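Conserved uncharacterized protein (predicted phosphoesterase COG0622) (PDB 3CK2) probably acts as a metal-dependent phosphoesterase of the calcineurin-like superfamily, holding two manganese ions at its presumed active site. Local coordinates at residues Phe159-Arg162 against Asp163-Tyr167; Phe92-Gln95 against Lys96-Tyr99; Asp27-Val30 against Gly31-Ala35; Val72-Gly76 against Ser77-Ile81; Asp18-Ile21 against Val22-Val25. All coordinates share one frame; numbering follows the deposited sequence.

Contact 1 (Phe159-Arg162 against Asp163-Tyr167). With SRT (S,R meso-tartaric acid), chain F.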
loop_
_atom_site.group_PDB
_atom_site.type_symbol
_atom_site.label_atom_id
_atom_site.label_comp_id
_atom_site.label_asym_id
_atom_site.label_seq_id
_atom_site.Cartn_x
_atom_site.Cartn_y
_atom_site.Cartn_z
ATOM N N PHE A 159 -0.748 -10.702 4.106
ATOM C CA PHE A 159 -1.883 -10.296 3.298
ATOM C C PHE A 159 -3.191 -10.753 3.933
ATOM O O PHE A 159 -3.286 -11.849 4.421
ATOM C CB PHE A 159 -1.717 -10.798 1.866
ATOM C CG PHE A 159 -0.559 -10.163 1.153
ATOM C CD1 PHE A 159 -0.736 -9.032 0.405
ATOM C CD2 PHE A 159 0.709 -10.707 1.245
ATOM C CE1 PHE A 159 0.330 -8.477 -0.238
ATOM C CE2 PHE A 159 1.776 -10.150 0.584
ATOM C CZ PHE A 159 1.588 -9.028 -0.145
ATOM N N LEU A 160 -4.178 -9.855 3.937
ATOM C CA LEU A 160 -5.405 -10.012 4.723
ATOM C C LEU A 160 -6.588 -9.994 3.795
ATOM O O LEU A 160 -6.586 -9.319 2.769
ATOM C CB LEU A 160 -5.549 -8.896 5.759
ATOM C CG LEU A 160 -4.872 -9.004 7.147
ATOM C CD1 LEU A 160 -3.476 -9.503 7.107
ATOM C CD2 LEU A 160 -4.924 -7.630 7.793
ATOM N N THR A 161 -7.597 -10.770 4.156
ATOM C CA THR A 161 -8.790 -10.858 3.365
ATOM C C THR A 161 -9.716 -9.728 3.779
ATOM O O THR A 161 -9.428 -8.960 4.712
ATOM C CB THR A 161 -9.500 -12.216 3.520
ATOM O OG1 THR A 161 -10.081 -12.314 4.816
ATOM C CG2 THR A 161 -8.551 -13.402 3.231
ATOM N N ARG A 162 -10.837 -9.627 3.063
ATOM C CA ARG A 162 -11.883 -8.652 3.385
ATOM C C ARG A 162 -12.594 -8.933 4.701
ATOM O O ARG A 162 -13.383 -8.079 5.180
ATOM C CB ARG A 162 -12.884 -8.567 2.214
ATOM C CG ARG A 162 -12.284 -7.760 1.058
ATOM C CD ARG A 162 -13.138 -7.775 -0.215
ATOM N NE ARG A 162 -14.434 -7.148 -0.018
ATOM C CZ ARG A 162 -14.851 -6.037 -0.591
ATOM N NH1 ARG A 162 -14.111 -5.426 -1.474
ATOM N NH2 ARG A 162 -16.060 -5.569 -0.320
ATOM N N ASP A 163 -12.322 -10.103 5.289
ATOM C CA ASP A 163 -12.743 -10.407 6.651
ATOM C C ASP A 163 -11.617 -10.230 7.659
ATOM O O ASP A 163 -11.788 -10.540 8.831
ATOM C CB ASP A 163 -13.329 -11.841 6.732
ATOM C CG ASP A 163 -14.661 -11.972 6.007
ATOM O OD1 ASP A 163 -15.258 -10.936 5.579
ATOM O OD2 ASP A 163 -15.112 -13.111 5.866
ATOM N N HIS A 164 -10.473 -9.723 7.187
ATOM C CA HIS A 164 -9.372 -9.265 8.036
ATOM C C HIS A 164 -8.616 -10.438 8.647
ATOM O O HIS A 164 -8.101 -10.364 9.772
ATOM C CB HIS A 164 -9.890 -8.307 9.121
ATOM C CG HIS A 164 -10.880 -7.305 8.617
ATOM N ND1 HIS A 164 -10.547 -6.331 7.707
ATOM C CD2 HIS A 164 -12.210 -7.155 8.863
ATOM C CE1 HIS A 164 -11.622 -5.613 7.427
ATOM N NE2 HIS A 164 -12.644 -6.094 8.116
ATOM N N GLU A 165 -8.541 -11.527 7.883
ATOM C CA GLU A 165 -7.833 -12.738 8.313
ATOM C C GLU A 165 -6.613 -12.852 7.443
ATOM O O GLU A 165 -6.682 -12.503 6.270
ATOM C CB GLU A 165 -8.675 -13.980 8.071
ATOM C CG GLU A 165 -10.085 -13.919 8.580
ATOM C CD GLU A 165 -10.241 -14.318 10.013
ATOM O OE1 GLU A 165 -9.330 -14.967 10.594
ATOM O OE2 GLU A 165 -11.329 -14.019 10.557
ATOM N N VAL A 166 -5.521 -13.392 7.980
ATOM C CA VAL A 166 -4.327 -13.634 7.180
ATOM C C VAL A 166 -4.679 -14.679 6.118
ATOM O O VAL A 166 -5.323 -15.692 6.400
ATOM C CB VAL A 166 -3.137 -14.049 8.046
ATOM C CG1 VAL A 166 -1.904 -14.319 7.237
ATOM C CG2 VAL A 166 -2.824 -12.979 9.101
ATOM N N TYR A 167 -4.327 -14.385 4.883
ATOM C CA TYR A 167 -4.437 -15.363 3.833
ATOM C C TYR A 167 -3.106 -16.130 3.714
ATOM O O TYR A 167 -2.047 -15.542 3.498
ATOM C CB TYR A 167 -4.781 -14.672 2.523
ATOM C CG TYR A 167 -5.323 -15.604 1.491
ATOM C CD1 TYR A 167 -6.580 -16.149 1.640
ATOM C CD2 TYR A 167 -4.580 -15.944 0.376
ATOM C CE1 TYR A 167 -7.121 -16.993 0.705
ATOM C CE2 TYR A 167 -5.118 -16.786 -0.605
ATOM C CZ TYR A 167 -6.407 -17.291 -0.425
ATOM O OH TYR A 167 -6.954 -18.152 -1.308
HETATM O O1 SRT F . 3.569 -15.418 9.960
HETATM O O11 SRT F . 2.750 -17.205 8.955
HETATM C C1 SRT F . 2.604 -16.114 9.563
HETATM C C2 SRT F . 1.208 -15.600 9.806
HETATM O O2 SRT F . 1.156 -14.267 9.300
HETATM C C3 SRT F . 0.794 -15.530 11.289
HETATM O O3 SRT F . 1.617 -16.389 12.093
HETATM C C4 SRT F . -0.678 -15.850 11.494
HETATM O O4 SRT F . -1.165 -15.712 12.642
HETATM O O41 SRT F . -1.399 -16.213 10.534
HETATM O O HOH W 1 -0.440 -13.421 3.920
#
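Thr161 binds the residues after it through backbone and side chain alike. Its N-H donates to Glu165 O at 2.9 Å, and its carbonyl O takes the N-H of His164 at 2.8 Å, from well above the carbonyl plane, closing a type I turn. With chi1 at 71°, Thr161 OG1 sits between its own N and carbonyl carbon, from where it accepts the N-H of Asp163 (3.2 Å), an ST turn. Beyond the turn the two arms pair again: Tyr167 N donates to Phe159 O at 2.8 Å, almost straight at 175°. One water extends this pairing, accepting from Phe159 N and donating to Tyr167 O. The Thr161 and Tyr167 side chains cross at about a right angle, CG2 of the threonine 3.7 Å from Tyr167 CD1, and Leu160 CD1 meets Val166 CG2 at 4.1 Å. Val166 CG1 also lies 3.7 Å from O2 of the bound meso-tartrate. Arg162 O stands over one face of the His164 ring, toward its rim; the ring nitrogens bind Tyr145 and Glu24, the Arg162 guanidinium Asp18 and Ile133 O. The turn is thus held by its own backbone and one threonine hydroxyl, Arg162 and His164 tie it to the fold, and Val166 offers the tartrate an apolar wall.

Contact 2 (Phe92-Gln95 against Lys96-Tyr99)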
loop_
_atom_site.group_PDB
_atom_site.type_symbol
_atom_site.label_atom_id
_atom_site.label_comp_id
_atom_site.label_asym_id
_atom_site.label_seq_id
_atom_site.Cartn_x
_atom_site.Cartn_y
_atom_site.Cartn_z
ATOM N N PHE A 92 5.752 -2.218 -17.689
ATOM C CA PHE A 92 6.958 -2.425 -18.473
ATOM C C PHE A 92 8.003 -3.115 -17.568
ATOM O O PHE A 92 8.299 -4.276 -17.758
ATOM C CB PHE A 92 7.438 -1.094 -19.068
ATOM C CG PHE A 92 8.720 -1.181 -19.854
ATOM C CD1 PHE A 92 8.968 -2.242 -20.722
ATOM C CD2 PHE A 92 9.663 -0.169 -19.752
ATOM C CE1 PHE A 92 10.145 -2.304 -21.459
ATOM C CE2 PHE A 92 10.840 -0.221 -20.486
ATOM C CZ PHE A 92 11.082 -1.300 -21.347
ATOM N N ASN A 93 8.530 -2.398 -16.585
ATOM C CA ASN A 93 9.387 -2.971 -15.554
ATOM C C ASN A 93 9.444 -2.035 -14.354
ATOM O O ASN A 93 8.793 -1.004 -14.348
ATOM C CB ASN A 93 10.796 -3.262 -16.106
ATOM C CG ASN A 93 11.459 -2.041 -16.697
ATOM O OD1 ASN A 93 11.361 -0.928 -16.164
ATOM N ND2 ASN A 93 12.150 -2.245 -17.811
ATOM N N PHE A 94 10.230 -2.384 -13.344
ATOM C CA PHE A 94 10.267 -1.627 -12.112
ATOM C C PHE A 94 11.504 -0.733 -12.006
ATOM O O PHE A 94 11.767 -0.196 -10.940
ATOM C CB PHE A 94 10.186 -2.565 -10.902
ATOM C CG PHE A 94 8.852 -3.264 -10.753
ATOM C CD1 PHE A 94 7.785 -2.627 -10.174
ATOM C CD2 PHE A 94 8.687 -4.575 -11.175
ATOM C CE1 PHE A 94 6.569 -3.249 -10.038
ATOM C CE2 PHE A 94 7.460 -5.232 -11.021
ATOM C CZ PHE A 94 6.397 -4.552 -10.453
ATOM N N GLN A 95 12.241 -0.539 -13.099
ATOM C CA GLN A 95 13.461 0.260 -13.066
ATOM C C GLN A 95 13.215 1.741 -12.721
ATOM O O GLN A 95 13.992 2.341 -11.980
ATOM C CB GLN A 95 14.201 0.148 -14.404
ATOM C CG GLN A 95 14.762 -1.247 -14.655
ATOM C CD GLN A 95 15.705 -1.311 -15.835
ATOM O OE1 GLN A 95 15.391 -0.815 -16.926
ATOM N NE2 GLN A 95 16.868 -1.937 -15.633
ATOM N N LYS A 96 12.147 2.326 -13.259
ATOM C CA LYS A 96 11.803 3.702 -12.941
ATOM C C LYS A 96 11.322 3.823 -11.483
ATOM O O LYS A 96 11.740 4.710 -10.767
ATOM C CB LYS A 96 10.751 4.243 -13.925
ATOM C CG LYS A 96 11.279 4.496 -15.339
ATOM C CD LYS A 96 10.218 5.106 -16.220
ATOM C CE LYS A 96 10.526 4.947 -17.715
ATOM N NZ LYS A 96 9.726 3.842 -18.411
ATOM N N LEU A 97 10.453 2.925 -11.047
ATOM C CA LEU A 97 10.020 2.928 -9.642
ATOM C C LEU A 97 11.202 2.749 -8.655
ATOM O O LEU A 97 11.298 3.456 -7.659
ATOM C CB LEU A 97 8.983 1.841 -9.402
ATOM C CG LEU A 97 8.250 1.872 -8.056
ATOM C CD1 LEU A 97 7.349 3.134 -7.969
ATOM C CD2 LEU A 97 7.472 0.585 -7.845
ATOM N N ASP A 98 12.099 1.821 -8.955
ATOM C CA ASP A 98 13.270 1.573 -8.121
ATOM C C ASP A 98 14.259 2.755 -8.161
ATOM O O ASP A 98 14.890 3.060 -7.162
ATOM C CB ASP A 98 13.950 0.275 -8.575
ATOM C CG ASP A 98 15.080 -0.156 -7.666
ATOM O OD1 ASP A 98 14.862 -0.471 -6.485
ATOM O OD2 ASP A 98 16.210 -0.219 -8.141
ATOM N N TYR A 99 14.417 3.422 -9.297
ATOM C CA TYR A 99 15.293 4.591 -9.336
ATOM C C TYR A 99 14.806 5.690 -8.365
ATOM O O TYR A 99 15.588 6.280 -7.618
ATOM C CB TYR A 99 15.380 5.124 -10.760
ATOM C CG TYR A 99 16.301 6.325 -10.929
ATOM C CD1 TYR A 99 17.681 6.168 -11.008
ATOM C CD2 TYR A 99 15.776 7.616 -11.029
ATOM C CE1 TYR A 99 18.526 7.273 -11.173
ATOM C CE2 TYR A 99 16.599 8.710 -11.187
ATOM C CZ TYR A 99 17.970 8.537 -11.262
ATOM O OH TYR A 99 18.755 9.637 -11.426
HETATM O O HOH W 2 9.008 1.263 -12.971
HETATM O O HOH W 3 9.643 1.452 -16.542
#
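Asp98 N donates to Phe94 O at 2.8 Å, nearly along the C=O axis, and Tyr99 N to Gln95 O at 2.9 Å, so the chain enters helix 95-103 with Phe94 at the N-cap. Ahead of the cap, Asn93 OD1 accepts the N-H of Gln95 at 3.2 Å, forming an Asx turn; the donor stands 46° above the plane of the amide, not on a lone pair. The Phe94 and Leu97 side chains lie next to each other and point the same way, with Leu97 CD2 at the edge of the ring, 4.0 Å from Phe94 CD1. Leu97 reaches this place with CG anti to its backbone N (chi1 -170°). The pair continues inward: Trp120 meets the Phe94 ring edge-to-face, and Phe88, Tyr111 and Phe127 pack on Leu97. A water accepts from Leu97 N at 2.9 Å and donates to Asn93 O at 2.7 Å. Lys96 runs back along the helix opening and bends at its last torsion, bringing NZ 4.2 Å from Phe92 CD2, near the plane of that ring. NZ also donates at 3.0 Å to a second water, which in turn donates to Asn93 OD1, and forms a salt bridge with Asp89. The helix start therefore gives two early N-H groups, those of Gln95 and Leu97, to an Asn side chain and a water, while Asp89 probably offsets the lysine charge.

Contact 3 (Asp27-Val30 against Gly31-Ala35)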
loop_
_atom_site.group_PDB
_atom_site.type_symbol
_atom_site.label_atom_id
_atom_site.label_comp_id
_atom_site.label_asym_id
_atom_site.label_seq_id
_atom_site.Cartn_x
_atom_site.Cartn_y
_atom_site.Cartn_z
ATOM N N ASP A 27 -12.255 2.519 9.608
ATOM C CA ASP A 27 -12.864 2.358 10.904
ATOM C C ASP A 27 -12.152 1.323 11.778
ATOM O O ASP A 27 -12.020 1.493 12.983
ATOM C CB ASP A 27 -14.342 1.934 10.740
ATOM C CG ASP A 27 -15.260 3.091 10.339
ATOM O OD1 ASP A 27 -14.779 4.242 10.236
ATOM O OD2 ASP A 27 -16.471 2.845 10.146
ATOM N N ARG A 28 -11.727 0.237 11.172
ATOM C CA ARG A 28 -11.096 -0.836 11.929
ATOM C C ARG A 28 -9.735 -0.419 12.479
ATOM O O ARG A 28 -9.354 -0.775 13.607
ATOM C CB ARG A 28 -10.929 -2.048 11.019
ATOM C CG ARG A 28 -10.462 -3.278 11.732
ATOM C CD ARG A 28 -10.364 -4.425 10.773
ATOM N NE ARG A 28 -9.803 -5.583 11.450
ATOM C CZ ARG A 28 -10.501 -6.392 12.247
ATOM N NH1 ARG A 28 -11.814 -6.209 12.442
ATOM N NH2 ARG A 28 -9.884 -7.405 12.835
ATOM N N TYR A 29 -9.016 0.365 11.688
ATOM C CA TYR A 29 -7.599 0.561 11.914
ATOM C C TYR A 29 -7.175 1.991 12.281
ATOM O O TYR A 29 -6.139 2.170 12.956
ATOM C CB TYR A 29 -6.828 0.094 10.677
ATOM C CG TYR A 29 -6.875 -1.398 10.434
ATOM C CD1 TYR A 29 -6.202 -2.298 11.281
ATOM C CD2 TYR A 29 -7.549 -1.914 9.312
ATOM C CE1 TYR A 29 -6.240 -3.690 11.014
ATOM C CE2 TYR A 29 -7.572 -3.267 9.019
ATOM C CZ TYR A 29 -6.923 -4.167 9.865
ATOM O OH TYR A 29 -6.999 -5.509 9.571
ATOM N N VAL A 30 -7.918 3.013 11.833
ATOM C CA VAL A 30 -7.448 4.401 12.088
ATOM C C VAL A 30 -7.380 4.643 13.597
ATOM O O VAL A 30 -8.318 4.315 14.341
ATOM C CB VAL A 30 -8.252 5.501 11.365
ATOM C CG1 VAL A 30 -7.852 6.920 11.899
ATOM C CG2 VAL A 30 -8.062 5.370 9.843
ATOM N N GLY A 31 -6.225 5.137 14.041
ATOM C CA GLY A 31 -5.985 5.367 15.467
ATOM C C GLY A 31 -5.482 4.147 16.218
ATOM O O GLY A 31 -5.106 4.267 17.374
ATOM N N LYS A 32 -5.468 2.980 15.566
ATOM C CA LYS A 32 -4.964 1.750 16.195
ATOM C C LYS A 32 -3.683 1.206 15.559
ATOM O O LYS A 32 -3.101 0.285 16.083
ATOM C CB LYS A 32 -6.045 0.657 16.198
ATOM C CG LYS A 32 -7.307 1.050 16.965
ATOM C CD LYS A 32 -8.345 -0.089 16.966
ATOM C CE LYS A 32 -9.430 0.104 18.039
ATOM N NZ LYS A 32 -10.197 -1.150 18.366
ATOM N N VAL A 33 -3.273 1.755 14.425
ATOM C CA VAL A 33 -2.004 1.415 13.785
ATOM C C VAL A 33 -1.304 2.753 13.517
ATOM O O VAL A 33 -1.922 3.831 13.667
ATOM C CB VAL A 33 -2.234 0.597 12.462
ATOM C CG1 VAL A 33 -2.863 -0.738 12.766
ATOM C CG2 VAL A 33 -3.089 1.363 11.486
ATOM N N ASP A 34 -0.036 2.720 13.110
ATOM C CA ASP A 34 0.680 3.977 12.843
ATOM C C ASP A 34 0.229 4.740 11.588
ATOM O O ASP A 34 0.307 5.947 11.563
ATOM C CB ASP A 34 2.185 3.728 12.806
ATOM C CG ASP A 34 2.691 3.192 14.104
ATOM O OD1 ASP A 34 3.215 3.985 14.914
ATOM O OD2 ASP A 34 2.487 1.996 14.347
ATOM N N ALA A 35 -0.261 4.045 10.562
ATOM C CA ALA A 35 -0.719 4.699 9.341
ATOM C C ALA A 35 -1.531 3.717 8.530
ATOM O O ALA A 35 -1.327 2.507 8.623
ATOM C CB ALA A 35 0.479 5.229 8.514
#
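The Tyr29 ring is met by Val33 CG1 at CD1, 4.0 Å away and oblique to the ring. Over the centre of one face lies Arg28 CG, 3.9 Å above the plane. The Arg28 chain is extended as far as its third torsion and runs out past the ring; the guanidinium, turned at its last torsion, presents an edge, in its own plane, to Tyr29 CZ. At the far end, Tyr29 OH hydrogen-bonds Tyr145 OH and receives a weak bond from Arg28 NE at 3.4 Å; His164 and Ile10 also pack on this tyrosine. Here the chain leaves helix 19-29 for strand 35-38, within the beta-alpha-beta unit of strand 7-12, helix 19-29 and strand 35-38. Tyr29 O is the acceptor on which the exit turns: Lys32 N reaches it at 2.8 Å from above the carbonyl plane, and Val33 N adds a weak bond at 3.2 Å, bent to 130° at the hydrogen. Val30 is the first residue to leave helical angles, and Gly31 follows with phi at 85°, a value that glycine takes easily and that turns the chain round toward Lys32. Val33 carries CG2 between its backbone N and carbonyl carbon, which sets that methyl 3.5 Å from Tyr29 O while CG1 goes to the ring. Val33 also packs on Thr8 and Ile10. The extended Lys32 chain passes over the last helical turn, with CD 3.6 Å from Arg28 O.

Contact 4 (Val72-Gly76 against Ser77-Ile81); sequences VTELG and STKII
Leu75 crosses Ile80 at a slant, CD2 against CD1 at 3.7 Å, on the face that also carries Thr73 and Thr78. This is the side turned to the other sheet: Leu75 packs on Ala35, and Thr73 and Ile80 on Phe37. The threonine hydroxyls of this face find partners farther off, Thr73 OG1 with Arg55 and Thr78 OG1 with Gln7. On the reverse face Lys79 stretches out fully, CG anti to its backbone N (chi1 -180°). This lays CE against Val72 CG1 at 3.8 Å and alongside Glu74, which points the same way. NZ stays 4.5 Å from Glu74 OE1, too far for a salt bridge, and pairs with Glu104 instead, so the glutamate probably adds only a loose electrostatic pull. On this same face Val72 CG2 approaches Ile81 CG2 at 4.3 Å, and Ile81 goes on to Trp100 and Ala101 of helix 95-103. Thr73 and Ile80 form a hydrogen-bonded pair, each N to the other's O at 2.9 Å; Leu75 and Thr78 form the next, with both bonds at 2.7 Å. Gly76, at phi 46°, and Ser77 make the turn between them. The strand segments run antiparallel at 161°. Such a beta hairpin, closed by a two-residue type II' turn, here borders the five-stranded sheet, strand 70-75 outermost and strand 78-83 paired with strand 108-110, in the two-sheet sandwich of calcineurin-like phosphoesterases.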
loop_
_atom_site.group_PDB
_atom_site.type_symbol
_atom_site.label_atom_id
_atom_site.label_comp_id
_atom_site.label_asym_id
_atom_site.label_seq_id
_atom_site.Cartn_x
_atom_site.Cartn_y
_atom_site.Cartn_z
ATOM N N VAL A 72 5.041 11.143 0.226
ATOM C CA VAL A 72 6.084 10.740 1.170
ATOM C C VAL A 72 5.536 10.852 2.588
ATOM O O VAL A 72 5.044 11.896 2.989
ATOM C CB VAL A 72 7.380 11.636 1.010
ATOM C CG1 VAL A 72 8.437 11.248 2.034
ATOM C CG2 VAL A 72 7.933 11.517 -0.411
ATOM N N THR A 73 5.628 9.773 3.329
ATOM C CA THR A 73 5.162 9.710 4.686
ATOM C C THR A 73 6.325 9.259 5.561
ATOM O O THR A 73 6.834 8.185 5.416
ATOM C CB THR A 73 3.983 8.768 4.827
ATOM O OG1 THR A 73 2.927 9.200 3.992
ATOM C CG2 THR A 73 3.474 8.791 6.185
ATOM N N GLU A 74 6.778 10.125 6.441
ATOM C CA GLU A 74 7.887 9.786 7.298
ATOM C C GLU A 74 7.294 9.380 8.594
ATOM O O GLU A 74 6.566 10.118 9.204
ATOM C CB GLU A 74 8.871 10.923 7.452
ATOM C CG GLU A 74 9.090 11.671 6.185
ATOM C CD GLU A 74 10.529 11.881 5.831
ATOM O OE1 GLU A 74 10.776 12.561 4.837
ATOM O OE2 GLU A 74 11.410 11.382 6.532
ATOM N N LEU A 75 7.573 8.158 8.979
ATOM C CA LEU A 75 6.952 7.590 10.128
ATOM C C LEU A 75 8.080 7.269 11.049
ATOM O O LEU A 75 8.795 6.313 10.835
ATOM C CB LEU A 75 6.209 6.333 9.710
ATOM C CG LEU A 75 4.828 6.058 10.234
ATOM C CD1 LEU A 75 3.923 7.154 10.000
ATOM C CD2 LEU A 75 4.308 4.851 9.606
ATOM N N GLY A 76 8.269 8.108 12.053
ATOM C CA GLY A 76 9.469 8.065 12.847
ATOM C C GLY A 76 10.673 7.956 11.960
ATOM O O GLY A 76 10.907 8.777 11.115
ATOM N N SER A 77 11.423 6.898 12.145
ATOM C CA SER A 77 12.644 6.631 11.393
ATOM C C SER A 77 12.397 5.884 10.080
ATOM O O SER A 77 13.350 5.578 9.356
ATOM C CB SER A 77 13.618 5.845 12.269
ATOM O OG SER A 77 13.091 4.561 12.506
ATOM N N THR A 78 11.121 5.618 9.764
ATOM C CA THR A 78 10.725 4.906 8.556
ATOM C C THR A 78 10.162 5.829 7.476
ATOM O O THR A 78 9.067 6.356 7.623
ATOM C CB THR A 78 9.656 3.881 8.899
ATOM O OG1 THR A 78 10.170 3.015 9.907
ATOM C CG2 THR A 78 9.232 3.068 7.652
ATOM N N LYS A 79 10.905 6.001 6.383
ATOM C CA LYS A 79 10.439 6.766 5.223
ATOM C C LYS A 79 9.723 5.858 4.206
ATOM O O LYS A 79 10.332 4.960 3.587
ATOM C CB LYS A 79 11.599 7.468 4.548
ATOM C CG LYS A 79 11.206 8.299 3.332
ATOM C CD LYS A 79 12.404 9.126 2.848
ATOM C CE LYS A 79 12.032 10.053 1.719
ATOM N NZ LYS A 79 13.137 10.964 1.384
ATOM N N ILE A 80 8.430 6.126 4.046
ATOM C CA ILE A 80 7.563 5.399 3.185
ATOM C C ILE A 80 7.285 6.341 1.989
ATOM O O ILE A 80 7.003 7.531 2.169
ATOM C CB ILE A 80 6.247 5.028 3.953
ATOM C CG1 ILE A 80 6.611 4.184 5.198
ATOM C CG2 ILE A 80 5.231 4.337 3.028
ATOM C CD1 ILE A 80 5.491 3.941 6.227
ATOM N N ILE A 81 7.421 5.803 0.776
ATOM C CA ILE A 81 7.011 6.490 -0.435
ATOM C C ILE A 81 5.892 5.646 -1.048
ATOM O O ILE A 81 5.793 4.457 -0.801
ATOM C CB ILE A 81 8.203 6.815 -1.406
ATOM C CG1 ILE A 81 8.744 5.574 -2.131
ATOM C CG2 ILE A 81 9.357 7.519 -0.638
ATOM C CD1 ILE A 81 9.863 5.911 -3.158
#

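Contact 5 (Asp18-Ile21 against Val22-Val25)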
loop_
_atom_site.group_PDB
_atom_site.type_symbol
_atom_site.label_atom_id
_atom_site.label_comp_id
_atom_site.label_asym_id
_atom_site.label_seq_id
_atom_site.Cartn_x
_atom_site.Cartn_y
_atom_site.Cartn_z
ATOM N N ASP A 18 -15.902 0.699 -4.508
ATOM C CA ASP A 18 -16.388 0.112 -3.275
ATOM C C ASP A 18 -15.967 1.025 -2.117
ATOM O O ASP A 18 -14.822 1.052 -1.691
ATOM C CB ASP A 18 -15.836 -1.309 -3.148
ATOM C CG ASP A 18 -16.374 -2.054 -1.958
ATOM O OD1 ASP A 18 -16.847 -1.429 -0.993
ATOM O OD2 ASP A 18 -16.285 -3.292 -1.993
ATOM N N SER A 19 -16.914 1.819 -1.652
ATOM C CA SER A 19 -16.676 2.718 -0.562
ATOM C C SER A 19 -16.908 2.059 0.804
ATOM O O SER A 19 -16.289 2.459 1.775
ATOM C CB SER A 19 -17.545 3.981 -0.722
ATOM O OG SER A 19 -18.894 3.636 -0.861
ATOM N N LEU A 20 -17.767 1.038 0.875
ATOM C CA LEU A 20 -18.018 0.363 2.156
ATOM C C LEU A 20 -16.747 -0.315 2.617
ATOM O O LEU A 20 -16.450 -0.311 3.815
ATOM C CB LEU A 20 -19.153 -0.659 2.085
ATOM C CG LEU A 20 -20.635 -0.256 2.187
ATOM C CD1 LEU A 20 -21.504 -1.537 2.157
ATOM C CD2 LEU A 20 -21.027 0.597 3.422
ATOM N N ILE A 21 -15.973 -0.879 1.685
ATOM C CA ILE A 21 -14.728 -1.563 2.115
ATOM C C ILE A 21 -13.656 -0.597 2.633
ATOM O O ILE A 21 -12.911 -0.897 3.571
ATOM C CB ILE A 21 -14.153 -2.596 1.066
ATOM C CG1 ILE A 21 -13.242 -3.597 1.800
ATOM C CG2 ILE A 21 -13.427 -1.947 -0.101
ATOM C CD1 ILE A 21 -13.952 -4.498 2.839
ATOM N N VAL A 22 -13.591 0.562 2.014
ATOM C CA VAL A 22 -12.674 1.621 2.426
ATOM C C VAL A 22 -13.032 2.149 3.829
ATOM O O VAL A 22 -12.149 2.329 4.674
ATOM C CB VAL A 22 -12.671 2.737 1.353
ATOM C CG1 VAL A 22 -11.966 4.006 1.868
ATOM C CG2 VAL A 22 -12.032 2.189 0.094
ATOM N N GLU A 23 -14.326 2.397 4.048
ATOM C CA GLU A 23 -14.869 2.825 5.365
ATOM C C GLU A 23 -14.604 1.774 6.459
ATOM O O GLU A 23 -14.225 2.102 7.565
ATOM C CB GLU A 23 -16.386 3.082 5.268
ATOM C CG GLU A 23 -17.034 3.604 6.560
ATOM C CD GLU A 23 -18.551 3.836 6.458
ATOM O OE1 GLU A 23 -19.200 3.262 5.555
ATOM O OE2 GLU A 23 -19.109 4.557 7.325
ATOM N N GLU A 24 -14.836 0.512 6.120
ATOM C CA GLU A 24 -14.646 -0.595 7.043
ATOM C C GLU A 24 -13.195 -0.712 7.496
ATOM O O GLU A 24 -12.933 -0.893 8.682
ATOM C CB GLU A 24 -15.089 -1.901 6.409
ATOM C CG GLU A 24 -14.976 -3.022 7.395
ATOM C CD GLU A 24 -15.614 -4.324 6.937
ATOM O OE1 GLU A 24 -16.233 -4.348 5.825
ATOM O OE2 GLU A 24 -15.478 -5.303 7.719
ATOM N N VAL A 25 -12.270 -0.595 6.556
ATOM C CA VAL A 25 -10.833 -0.657 6.846
ATOM C C VAL A 25 -10.330 0.599 7.605
ATOM O O VAL A 25 -9.520 0.485 8.550
ATOM C CB VAL A 25 -10.003 -0.921 5.515
ATOM C CG1 VAL A 25 -8.511 -0.591 5.678
ATOM C CG2 VAL A 25 -10.242 -2.347 5.028
#
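Leu20 and Glu24 are joined by a backbone bond in the first turns of helix 19-29, the helix of a beta-alpha-beta unit between strands 7-12 and 35-38. Three such bonds span these residues: Glu24 N to Leu20 O at 2.9 Å, Glu23 N to Ser19 O, and Val25 N to Ile21 O. Side-chain capping comes from Asp18 at the N-cap. Its OD1 accepts the N-H of Ile21 at 2.9 Å, approached from 42° out of the carboxylate plane, while OD2 is taken by Arg162. A negative carboxylate at this end probably suits the helix dipole. Charged and apolar groups also meet: Leu20 CD2 lies 3.9 Å from Glu23 OE1, and Glu24, its chain extended, passes OE1 within 3.8 Å of Ile21 CD1 and offers OE2 to His164. Apolar packing goes inward, where Val25 rests on Ile10 and Met12 of strand 7-12 and Ile21 on Ile133. Branched side chains also lie against carbonyls one turn back: Val22 CG2 is 3.5 Å from Asp18 O, and Val25 CG2, anti to its own carbonyl carbon, stops 3.4 Å from Ile21 O.

Overall arrangement
Contacts 1, 3 and 5 form one cluster around helix 19-29: contact 5 is its start, contact 3 its end, and contact 1 the turn packed against it. Arg162 NH2 reaches Asp18 OD2 at 2.8 Å in a salt bridge, His164 NE2 probably hydrogen-bonds Glu24 OE2 at 3.0 Å, and Leu160 CD2 lies 3.5 Å from Tyr29 OH. Contact 3 touches contact 4 through Ala35 CB and Leu75 CD2, 4.0 Å apart, linking the two sheets. Contact 2 lies across the chain's centre from contact 1, their centres about 28 Å apart. The side chains of Asp18 and Phe94 each lie about 12 Å from a bound manganese ion; Asp41 is shared by the two manganese sites. The tartrate touches contact 1 at Val166.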